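PDB 5UGR: malyl-CoA lyase/beta-methylmalyl-CoA lyase from Methylobacterium extorquens, which is a lyase of the HpcH/HpaI aldolase/citrate lyase family, built on a TIM barrel, with a magnesium ion bound in the model. Local coordinates for residues A[36-41]-A[70-75]; A[211-216]-A[248-253]; A[230-235]-A[254-259]. All blocks are in the same frame, centred on the assembly; numbering follows the deposited sequence. Where two conformers were deposited one is given.

Interaction 1 (A[36-41]-A[70-75])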
loop_
_atom_site.group_PDB
_atom_site.type_symbol
_atom_site.label_atom_id
_atom_site.label_comp_id
_atom_site.label_asym_id
_atom_site.label_seq_id
_atom_site.Cartn_x
_atom_site.Cartn_y
_atom_site.Cartn_z
ATOM N N ALA A 36 -22.882 -17.578 -31.263
ATOM C CA ALA A 36 -21.998 -16.942 -30.263
ATOM C C ALA A 36 -22.202 -17.583 -28.919
ATOM O O ALA A 36 -23.326 -17.913 -28.529
ATOM C CB ALA A 36 -22.325 -15.480 -30.154
ATOM N N ASP A 37 -21.104 -17.702 -28.168
ATOM C CA ASP A 37 -21.182 -18.205 -26.779
ATOM C C ASP A 37 -21.737 -17.165 -25.833
ATOM O O ASP A 37 -22.460 -17.477 -24.884
ATOM C CB ASP A 37 -19.816 -18.632 -26.287
ATOM C CG ASP A 37 -19.234 -19.883 -27.008
ATOM O OD1 ASP A 37 -20.025 -20.686 -27.559
ATOM O OD2 ASP A 37 -17.993 -20.082 -26.917
ATOM N N VAL A 38 -21.269 -15.937 -26.027
ATOM C CA VAL A 38 -21.587 -14.811 -25.155
ATOM C C VAL A 38 -22.063 -13.685 -26.066
ATOM O O VAL A 38 -21.476 -13.465 -27.117
ATOM C CB VAL A 38 -20.294 -14.323 -24.405
ATOM C CG1 VAL A 38 -20.574 -13.109 -23.546
ATOM C CG2 VAL A 38 -19.690 -15.433 -23.545
ATOM N N ILE A 39 -23.117 -12.988 -25.662
ATOM C CA ILE A 39 -23.577 -11.804 -26.382
ATOM C C ILE A 39 -23.654 -10.648 -25.418
ATOM O O ILE A 39 -24.199 -10.806 -24.316
ATOM C CB ILE A 39 -24.999 -12.012 -27.035
ATOM C CG1 ILE A 39 -24.875 -13.061 -28.145
ATOM C CG2 ILE A 39 -25.522 -10.667 -27.591
ATOM C CD1 ILE A 39 -26.198 -13.402 -28.831
ATOM N N PHE A 40 -23.122 -9.489 -25.815
ATOM C CA PHE A 40 -23.458 -8.283 -25.086
ATOM C C PHE A 40 -24.298 -7.361 -25.916
ATOM O O PHE A 40 -24.024 -7.135 -27.096
ATOM C CB PHE A 40 -22.239 -7.556 -24.438
ATOM C CG PHE A 40 -21.328 -6.800 -25.361
ATOM C CD1 PHE A 40 -21.624 -5.525 -25.798
ATOM C CD2 PHE A 40 -20.057 -7.299 -25.636
ATOM C CE1 PHE A 40 -20.712 -4.808 -26.554
ATOM C CE2 PHE A 40 -19.139 -6.591 -26.367
ATOM C CZ PHE A 40 -19.479 -5.307 -26.824
ATOM N N LEU A 41 -25.377 -6.906 -25.270
ATOM C CA LEU A 41 -26.258 -5.911 -25.816
ATOM C C LEU A 41 -25.764 -4.542 -25.399
ATOM O O LEU A 41 -25.666 -4.258 -24.174
ATOM C CB LEU A 41 -27.693 -6.184 -25.369
ATOM C CG LEU A 41 -28.213 -7.617 -25.619
ATOM C CD1 LEU A 41 -29.672 -7.738 -25.155
ATOM C CD2 LEU A 41 -28.058 -8.016 -27.118
ATOM N N ASN A 70 -29.086 -20.989 -24.186
ATOM C CA ASN A 70 -28.221 -21.023 -23.061
ATOM C C ASN A 70 -27.045 -20.062 -23.209
ATOM O O ASN A 70 -26.029 -20.231 -22.508
ATOM C CB ASN A 70 -27.721 -22.442 -22.817
ATOM C CG ASN A 70 -27.047 -22.624 -21.469
ATOM O OD1 ASN A 70 -26.009 -23.360 -21.386
ATOM N ND2 ASN A 70 -27.540 -22.010 -20.435
ATOM N N LYS A 71 -27.168 -19.072 -24.098
ATOM C CA LYS A 71 -26.086 -18.057 -24.237
ATOM C C LYS A 71 -25.869 -17.309 -22.941
ATOM O O LYS A 71 -26.796 -17.086 -22.170
ATOM C CB LYS A 71 -26.401 -17.085 -25.380
ATOM C CG LYS A 71 -26.371 -17.761 -26.775
ATOM C CD LYS A 71 -26.804 -16.708 -27.749
ATOM C CE LYS A 71 -26.787 -17.156 -29.161
ATOM N NZ LYS A 71 -27.793 -18.207 -29.380
ATOM N N THR A 72 -24.620 -16.927 -22.682
ATOM C CA THR A 72 -24.350 -15.978 -21.595
ATOM C C THR A 72 -24.743 -14.585 -22.108
ATOM O O THR A 72 -24.119 -14.081 -23.044
ATOM C CB THR A 72 -22.896 -16.011 -21.160
ATOM O OG1 THR A 72 -22.544 -17.322 -20.704
ATOM C CG2 THR A 72 -22.602 -15.005 -20.079
ATOM N N MET A 73 -25.743 -13.983 -21.465
ATOM C CA MET A 73 -26.305 -12.717 -21.926
ATOM C C MET A 73 -25.828 -11.584 -21.035
ATOM O O MET A 73 -25.947 -11.620 -19.796
ATOM C CB MET A 73 -27.840 -12.789 -21.942
ATOM C CG MET A 73 -28.391 -13.721 -23.007
ATOM S SD MET A 73 -27.785 -13.402 -24.694
ATOM C CE MET A 73 -28.279 -11.673 -24.913
ATOM N N MET A 74 -25.295 -10.552 -21.703
ATOM C CA MET A 74 -24.646 -9.436 -21.033
ATOM C C MET A 74 -25.159 -8.107 -21.587
ATOM O O MET A 74 -25.653 -8.060 -22.707
ATOM C CB MET A 74 -23.120 -9.589 -21.255
ATOM C CG MET A 74 -22.190 -8.663 -20.463
ATOM S SD MET A 74 -20.536 -9.391 -20.276
ATOM C CE MET A 74 -19.997 -9.454 -21.992
ATOM N N ILE A 75 -24.988 -7.040 -20.816
ATOM C CA ILE A 75 -25.130 -5.689 -21.350
ATOM C C ILE A 75 -23.817 -4.935 -21.130
ATOM O O ILE A 75 -23.154 -5.123 -20.088
ATOM C CB ILE A 75 -26.266 -4.906 -20.688
ATOM C CG1 ILE A 75 -26.173 -4.878 -19.127
ATOM C CG2 ILE A 75 -27.617 -5.436 -21.135
ATOM C CD1 ILE A 75 -27.206 -4.097 -18.355
HETATM O O HOH W 1 -21.438 -19.000 -22.497
#
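D37 O receives two donors: the backbone N of T72 at 3.1 Å and a water, which in turn accepts from T72 OG1 at 2.7 Å. The threonine hydroxyl is thus linked, through the water, to the carbonyl that its own backbone N meets. From there the bonds form a ladder: I39 N reaches T72 O (3.0 Å), and M74 N reaches I39 O (2.8 Å). L41 N closes it on M74 O (2.8 Å). I39 therefore spends both its polar backbone atoms on this partner, one on each side of M73, whereas V38 and F40 turn theirs to strand 16-21 and M73 N goes to D100 OD2. This is the parallel pairing of a beta-alpha-beta crossover, strands 38-42 and 72-76 of the TIM barrel joined through helix 52-65. On the face of I39, L41, M73 and I75, the M73 chain folds back at chi2 (-53°) and chi3 (-57°), bringing its SD to 3.9 Å from I39 CB and its CE against I39 CG2 and L41 CG. The methylene run of K71 crosses I39, K71 CD lying 3.5 Å from I39 CD1, and its NZ goes on to A32 O and S34 O. The D37 carboxylate is held by salt bridges, OD2 with R15 NE and OD1 with K324 NZ.

Interaction 2 (A[211-216]-A[248-253])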
loop_
_atom_site.group_PDB
_atom_site.type_symbol
_atom_site.label_atom_id
_atom_site.label_comp_id
_atom_site.label_asym_id
_atom_site.label_seq_id
_atom_site.Cartn_x
_atom_site.Cartn_y
_atom_site.Cartn_z
ATOM N N ASN A 211 -0.310 -9.437 -22.818
ATOM C CA ASN A 211 0.365 -10.246 -21.833
ATOM C C ASN A 211 0.087 -9.715 -20.433
ATOM O O ASN A 211 -0.102 -10.486 -19.498
ATOM C CB ASN A 211 1.863 -10.330 -22.066
ATOM C CG ASN A 211 2.266 -11.395 -23.123
ATOM O OD1 ASN A 211 2.564 -12.551 -22.788
ATOM N ND2 ASN A 211 2.257 -11.006 -24.385
ATOM N N ARG A 212 0.123 -8.402 -20.237
ATOM C CA ARG A 212 -0.134 -7.892 -18.879
ATOM C C ARG A 212 -1.527 -8.212 -18.426
ATOM O O ARG A 212 -1.716 -8.628 -17.270
ATOM C CB ARG A 212 0.152 -6.404 -18.775
ATOM C CG ARG A 212 0.146 -5.929 -17.315
ATOM C CD ARG A 212 0.603 -4.477 -17.225
ATOM N NE ARG A 212 0.383 -3.998 -15.876
ATOM C CZ ARG A 212 0.581 -2.765 -15.484
ATOM N NH1 ARG A 212 1.005 -1.828 -16.355
ATOM N NH2 ARG A 212 0.232 -2.449 -14.244
ATOM N N MET A 213 -2.500 -8.026 -19.313
ATOM C CA MET A 213 -3.867 -8.396 -18.929
ATOM C C MET A 213 -4.045 -9.882 -18.698
ATOM O O MET A 213 -4.705 -10.275 -17.719
ATOM C CB MET A 213 -4.876 -7.898 -19.979
ATOM C CG MET A 213 -6.319 -7.903 -19.496
ATOM S SD MET A 213 -7.555 -7.691 -20.774
ATOM C CE MET A 213 -7.608 -9.374 -21.374
ATOM N N LEU A 214 -3.414 -10.686 -19.546
ATOM C CA LEU A 214 -3.418 -12.141 -19.370
ATOM C C LEU A 214 -2.905 -12.553 -17.991
ATOM O O LEU A 214 -3.513 -13.381 -17.300
ATOM C CB LEU A 214 -2.584 -12.792 -20.452
ATOM C CG LEU A 214 -2.314 -14.310 -20.308
ATOM C CD1 LEU A 214 -3.455 -15.086 -20.849
ATOM C CD2 LEU A 214 -1.007 -14.682 -20.895
ATOM N N VAL A 215 -1.754 -12.010 -17.599
ATOM C CA VAL A 215 -1.152 -12.361 -16.312
ATOM C C VAL A 215 -2.107 -11.979 -15.169
ATOM O O VAL A 215 -2.320 -12.787 -14.227
ATOM C CB VAL A 215 0.262 -11.767 -16.162
ATOM C CG1 VAL A 215 0.732 -11.814 -14.679
ATOM C CG2 VAL A 215 1.209 -12.482 -17.098
ATOM N N ALA A 216 -2.733 -10.811 -15.251
ATOM C CA ALA A 216 -3.661 -10.423 -14.198
ATOM C C ALA A 216 -4.808 -11.435 -14.126
ATOM O O ALA A 216 -5.265 -11.829 -13.039
ATOM C CB ALA A 216 -4.191 -9.019 -14.460
ATOM N N LEU A 248 -0.991 -17.537 -26.296
ATOM C CA LEU A 248 -0.635 -17.011 -24.955
ATOM C C LEU A 248 -1.446 -17.577 -23.810
ATOM O O LEU A 248 -1.057 -17.484 -22.635
ATOM C CB LEU A 248 -0.850 -15.542 -24.880
ATOM C CG LEU A 248 -0.042 -14.647 -25.684
ATOM C CD1 LEU A 248 -0.517 -13.189 -25.502
ATOM C CD2 LEU A 248 1.461 -14.788 -25.324
ATOM N N GLY A 249 -2.662 -18.030 -24.127
ATOM C CA GLY A 249 -3.601 -18.437 -23.086
ATOM C C GLY A 249 -4.924 -17.704 -23.066
ATOM O O GLY A 249 -5.700 -17.901 -22.115
ATOM N N PHE A 250 -5.177 -16.806 -24.025
ATOM C CA PHE A 250 -6.508 -16.193 -24.073
ATOM C C PHE A 250 -7.566 -17.256 -24.385
ATOM O O PHE A 250 -7.288 -18.245 -25.081
ATOM C CB PHE A 250 -6.594 -15.118 -25.150
ATOM C CG PHE A 250 -6.043 -13.763 -24.751
ATOM C CD1 PHE A 250 -4.696 -13.589 -24.404
ATOM C CD2 PHE A 250 -6.898 -12.701 -24.603
ATOM C CE1 PHE A 250 -4.213 -12.348 -23.978
ATOM C CE2 PHE A 250 -6.427 -11.471 -24.201
ATOM C CZ PHE A 250 -5.078 -11.294 -23.879
ATOM N N GLU A 251 -8.766 -17.021 -23.869
ATOM C CA GLU A 251 -9.848 -17.992 -23.921
ATOM C C GLU A 251 -10.903 -17.703 -24.947
ATOM O O GLU A 251 -11.712 -18.593 -25.234
ATOM C CB GLU A 251 -10.489 -17.945 -22.488
ATOM C CG GLU A 251 -11.492 -18.911 -22.203
ATOM C CD GLU A 251 -11.677 -19.052 -20.714
ATOM O OE1 GLU A 251 -12.788 -19.501 -20.439
ATOM O OE2 GLU A 251 -10.670 -18.800 -19.960
ATOM N N GLY A 252 -10.934 -16.467 -25.480
ATOM C CA GLY A 252 -11.919 -16.106 -26.502
ATOM C C GLY A 252 -11.657 -14.760 -27.089
ATOM O O GLY A 252 -10.686 -14.076 -26.702
ATOM N N LYS A 253 -12.497 -14.379 -28.062
ATOM C CA LYS A 253 -12.329 -13.120 -28.781
ATOM C C LYS A 253 -13.684 -12.586 -29.210
ATOM O O LYS A 253 -14.665 -13.347 -29.461
ATOM C CB LYS A 253 -11.434 -13.285 -30.016
ATOM C CG LYS A 253 -11.033 -12.009 -30.752
ATOM C CD LYS A 253 -9.960 -12.230 -31.792
ATOM C CE LYS A 253 -9.647 -10.995 -32.607
ATOM N NZ LYS A 253 -9.263 -9.861 -31.728
#
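N211 ND2, which lies against L248, is held by L207 O one turn back in its own helix and, weakly, by Y186 OH of a second subunit. L248 meets this amide at about a right angle and sets one methyl against each polar atom: CD1 lies 3.7 Å from N211 ND2 and CD2 3.6 Å from N211 OD1. The rest of the contact is van der Waals packing centred on L214, in part against backbone carbonyls. Chi1 (172°) puts L214 CG anti to the backbone N, and chi2 (84°) sets the two methyls: L214 CD2 comes to 3.3 Å from L248 O, and L214 CD1 to 3.7 Å from G249 C. Below the fork, L214 CB touches F250 CE1 at 3.9 Å. M213 meets the same ring at another carbon, its terminal CE 3.7 Å from F250 CE2, the two side chains crossing at about a right angle. G249 forms a Schellman motif at the end of helix 235-248; its phi of 122° would press any CB against L248 O, and L214 CD1 packs close to the same side of the residue. G249 O is taken by R218 of helix 207-220. That helix thus lies against the turn through which helix 235-248 passes into strand 252-255 on the outside of the barrel. M213 reaches M161 and F163 of strand 158-163, L214 rests on P224 of strand 223-226, and F250 also covers C245 of helix 235-248; beyond N211 and L248 come F208 and Y186 of the second subunit.

Interaction 3 (A[230-235]-A[254-259])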
loop_
_atom_site.group_PDB
_atom_site.type_symbol
_atom_site.label_atom_id
_atom_site.label_comp_id
_atom_site.label_asym_id
_atom_site.label_seq_id
_atom_site.Cartn_x
_atom_site.Cartn_y
_atom_site.Cartn_z
ATOM N N GLY A 230 -11.377 -5.148 -36.708
ATOM C CA GLY A 230 -12.294 -4.391 -37.570
ATOM C C GLY A 230 -12.384 -4.795 -39.017
ATOM O O GLY A 230 -13.361 -4.431 -39.701
ATOM N N ASP A 231 -11.420 -5.549 -39.525
ATOM C CA ASP A 231 -11.419 -5.786 -40.953
ATOM C C ASP A 231 -12.181 -7.046 -41.296
ATOM O O ASP A 231 -11.635 -8.149 -41.339
ATOM C CB ASP A 231 -9.994 -5.789 -41.519
ATOM C CG ASP A 231 -9.967 -5.866 -43.060
ATOM O OD1 ASP A 231 -11.064 -6.008 -43.686
ATOM O OD2 ASP A 231 -8.836 -5.748 -43.616
ATOM N N PHE A 232 -13.479 -6.856 -41.553
ATOM C CA PHE A 232 -14.386 -7.931 -41.901
ATOM C C PHE A 232 -14.054 -8.647 -43.202
ATOM O O PHE A 232 -14.501 -9.793 -43.400
ATOM C CB PHE A 232 -15.867 -7.382 -41.956
ATOM C CG PHE A 232 -16.241 -6.574 -40.775
ATOM C CD1 PHE A 232 -15.595 -6.807 -39.541
ATOM C CD2 PHE A 232 -17.164 -5.551 -40.847
ATOM C CE1 PHE A 232 -15.903 -6.063 -38.414
ATOM C CE2 PHE A 232 -17.486 -4.805 -39.696
ATOM C CZ PHE A 232 -16.847 -5.036 -38.500
ATOM N N SER A 233 -13.311 -7.963 -44.067
ATOM C CA SER A 233 -12.901 -8.552 -45.348
ATOM C C SER A 233 -11.647 -9.418 -45.210
ATOM O O SER A 233 -11.203 -9.970 -46.232
ATOM C CB SER A 233 -12.626 -7.455 -46.389
ATOM O OG SER A 233 -11.336 -6.814 -46.159
ATOM N N ASP A 234 -11.106 -9.541 -43.981
ATOM C CA ASP A 234 -9.824 -10.216 -43.769
ATOM C C ASP A 234 -9.930 -11.302 -42.719
ATOM O O ASP A 234 -9.347 -11.200 -41.628
ATOM C CB ASP A 234 -8.742 -9.190 -43.406
ATOM C CG ASP A 234 -7.349 -9.815 -43.284
ATOM O OD1 ASP A 234 -7.161 -10.931 -43.830
ATOM O OD2 ASP A 234 -6.433 -9.151 -42.682
ATOM N N PRO A 235 -10.618 -12.392 -43.040
ATOM C CA PRO A 235 -10.645 -13.524 -42.113
ATOM C C PRO A 235 -9.289 -14.147 -41.798
ATOM O O PRO A 235 -9.086 -14.640 -40.663
ATOM C CB PRO A 235 -11.593 -14.533 -42.792
ATOM C CG PRO A 235 -11.563 -14.184 -44.248
ATOM C CD PRO A 235 -11.451 -12.664 -44.239
ATOM N N TRP A 254 -13.734 -11.240 -29.293
ATOM C CA TRP A 254 -14.937 -10.612 -29.775
ATOM C C TRP A 254 -15.203 -10.917 -31.256
ATOM O O TRP A 254 -14.295 -11.030 -32.059
ATOM C CB TRP A 254 -14.900 -9.095 -29.614
ATOM C CG TRP A 254 -14.949 -8.616 -28.196
ATOM C CD1 TRP A 254 -14.598 -9.287 -27.042
ATOM C CD2 TRP A 254 -15.290 -7.297 -27.803
ATOM N NE1 TRP A 254 -14.745 -8.459 -25.959
ATOM C CE2 TRP A 254 -15.160 -7.219 -26.394
ATOM C CE3 TRP A 254 -15.689 -6.176 -28.505
ATOM C CZ2 TRP A 254 -15.422 -6.052 -25.701
ATOM C CZ3 TRP A 254 -15.952 -5.024 -27.837
ATOM C CH2 TRP A 254 -15.806 -4.945 -26.440
ATOM N N ALA A 255 -16.501 -10.936 -31.559
ATOM C CA ALA A 255 -17.026 -10.878 -32.907
ATOM C C ALA A 255 -17.858 -9.594 -33.016
ATOM O O ALA A 255 -18.794 -9.370 -32.238
ATOM C CB ALA A 255 -17.858 -12.116 -33.231
ATOM N N ILE A 256 -17.509 -8.774 -33.976
ATOM C CA ILE A 256 -18.278 -7.551 -34.246
ATOM C C ILE A 256 -18.903 -7.598 -35.637
ATOM O O ILE A 256 -19.511 -6.616 -36.082
ATOM C CB ILE A 256 -17.476 -6.244 -33.998
ATOM C CG1 ILE A 256 -16.242 -6.150 -34.866
ATOM C CG2 ILE A 256 -17.090 -6.077 -32.523
ATOM C CD1 ILE A 256 -15.677 -4.724 -34.896
ATOM N N HIS A 257 -18.768 -8.729 -36.304
ATOM C CA HIS A 257 -19.447 -9.043 -37.581
ATOM C C HIS A 257 -19.755 -10.513 -37.532
ATOM O O HIS A 257 -18.959 -11.308 -36.993
ATOM C CB HIS A 257 -18.499 -8.765 -38.718
ATOM C CG HIS A 257 -19.099 -8.947 -40.069
ATOM N ND1 HIS A 257 -19.086 -10.154 -40.752
ATOM C CD2 HIS A 257 -19.719 -8.063 -40.878
ATOM C CE1 HIS A 257 -19.686 -9.999 -41.917
ATOM N NE2 HIS A 257 -20.081 -8.739 -42.023
ATOM N N PRO A 258 -20.939 -10.933 -38.041
ATOM C CA PRO A 258 -21.312 -12.331 -37.862
ATOM C C PRO A 258 -20.318 -13.380 -38.361
ATOM O O PRO A 258 -20.219 -14.479 -37.798
ATOM C CB PRO A 258 -22.662 -12.429 -38.612
ATOM C CG PRO A 258 -23.193 -11.046 -38.620
ATOM C CD PRO A 258 -22.002 -10.151 -38.711
ATOM N N SER A 259 -19.579 -13.054 -39.409
ATOM C CA SER A 259 -18.530 -13.935 -39.948
ATOM C C SER A 259 -17.441 -14.309 -38.946
ATOM O O SER A 259 -16.816 -15.342 -39.060
ATOM C CB SER A 259 -17.855 -13.298 -41.142
ATOM O OG SER A 259 -17.072 -12.134 -40.787
HETATM O O HOH W 2 -14.414 -11.834 -41.579
#
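F232 lies against H257 and I256, its ring in an offset stack on the imidazole with centroids 4.8 Å apart and planes at 27°. Its CB sits over one face of the H257 ring, offset toward the rim, 4.2 Å from the centroid, an approach of CH-pi type. F232 CG meets both CB and CG of H257. At the ortho positions the ring divides its neighbours: F232 CD1 lies 3.6 Å from H257 CB, and F232 CD2 lies 3.6 Å from H257 CD2. Farther out, F232 CE2 still brushes H257 CD2, while F232 CE1 comes to 3.6 Å from I256 CG1. The tip, F232 CZ, ends 3.8 Å from I256 CD1, which meets the ring at its edge, in plane. H257 CB stands over the centre of the phenyl ring, and chi1 (-176°) sets H257 CG anti to the backbone N, beside F232 CG. On the opposite face of that phenyl ring G230 O lies toward the rim. F232 occupies a type I turn from D231 to D234, whose far end, D234, is the N-cap of helix 235-248; D234 OD2 also forms a salt bridge with R198 of a second subunit. H257 ND1 accepts from S259 N at 3.2 Å, a capping bond at the start of helix 259-268, and also bonds S259 OG. A water donates to F232 O at 2.7 Å and is bonded to S259 OG. The loops after barrel strands 223-226 and 252-255 therefore meet through ring-face, CH-pi and aliphatic contacts with one water bridging them, while S259, through ND1, fixes the rotation of the imidazole on which the phenyl ring stacks.

Overall arrangement
From the N terminus, interaction 1 closes first: strands 38-42 and 72-76 meet around the excursion through helix 52-65, and that loop is complete before the others open. Interactions 2 and 3 then cross. Segment 211-216 opens, 230-235 follows, 248-253 returns to the first and 254-259 to the second, the two returns running on without a gap through strand 252-255. Interaction 2 ties helix 207-220 to the turn between helix 235-248 and strand 252-255, interaction 3 the loops beyond strands 223-226 and 252-255. Interactions 1 and 3 touch where the rings of F40 and W254 meet edge-to-face, the side chain of F40 being about 8 Å from a bound magnesium ion.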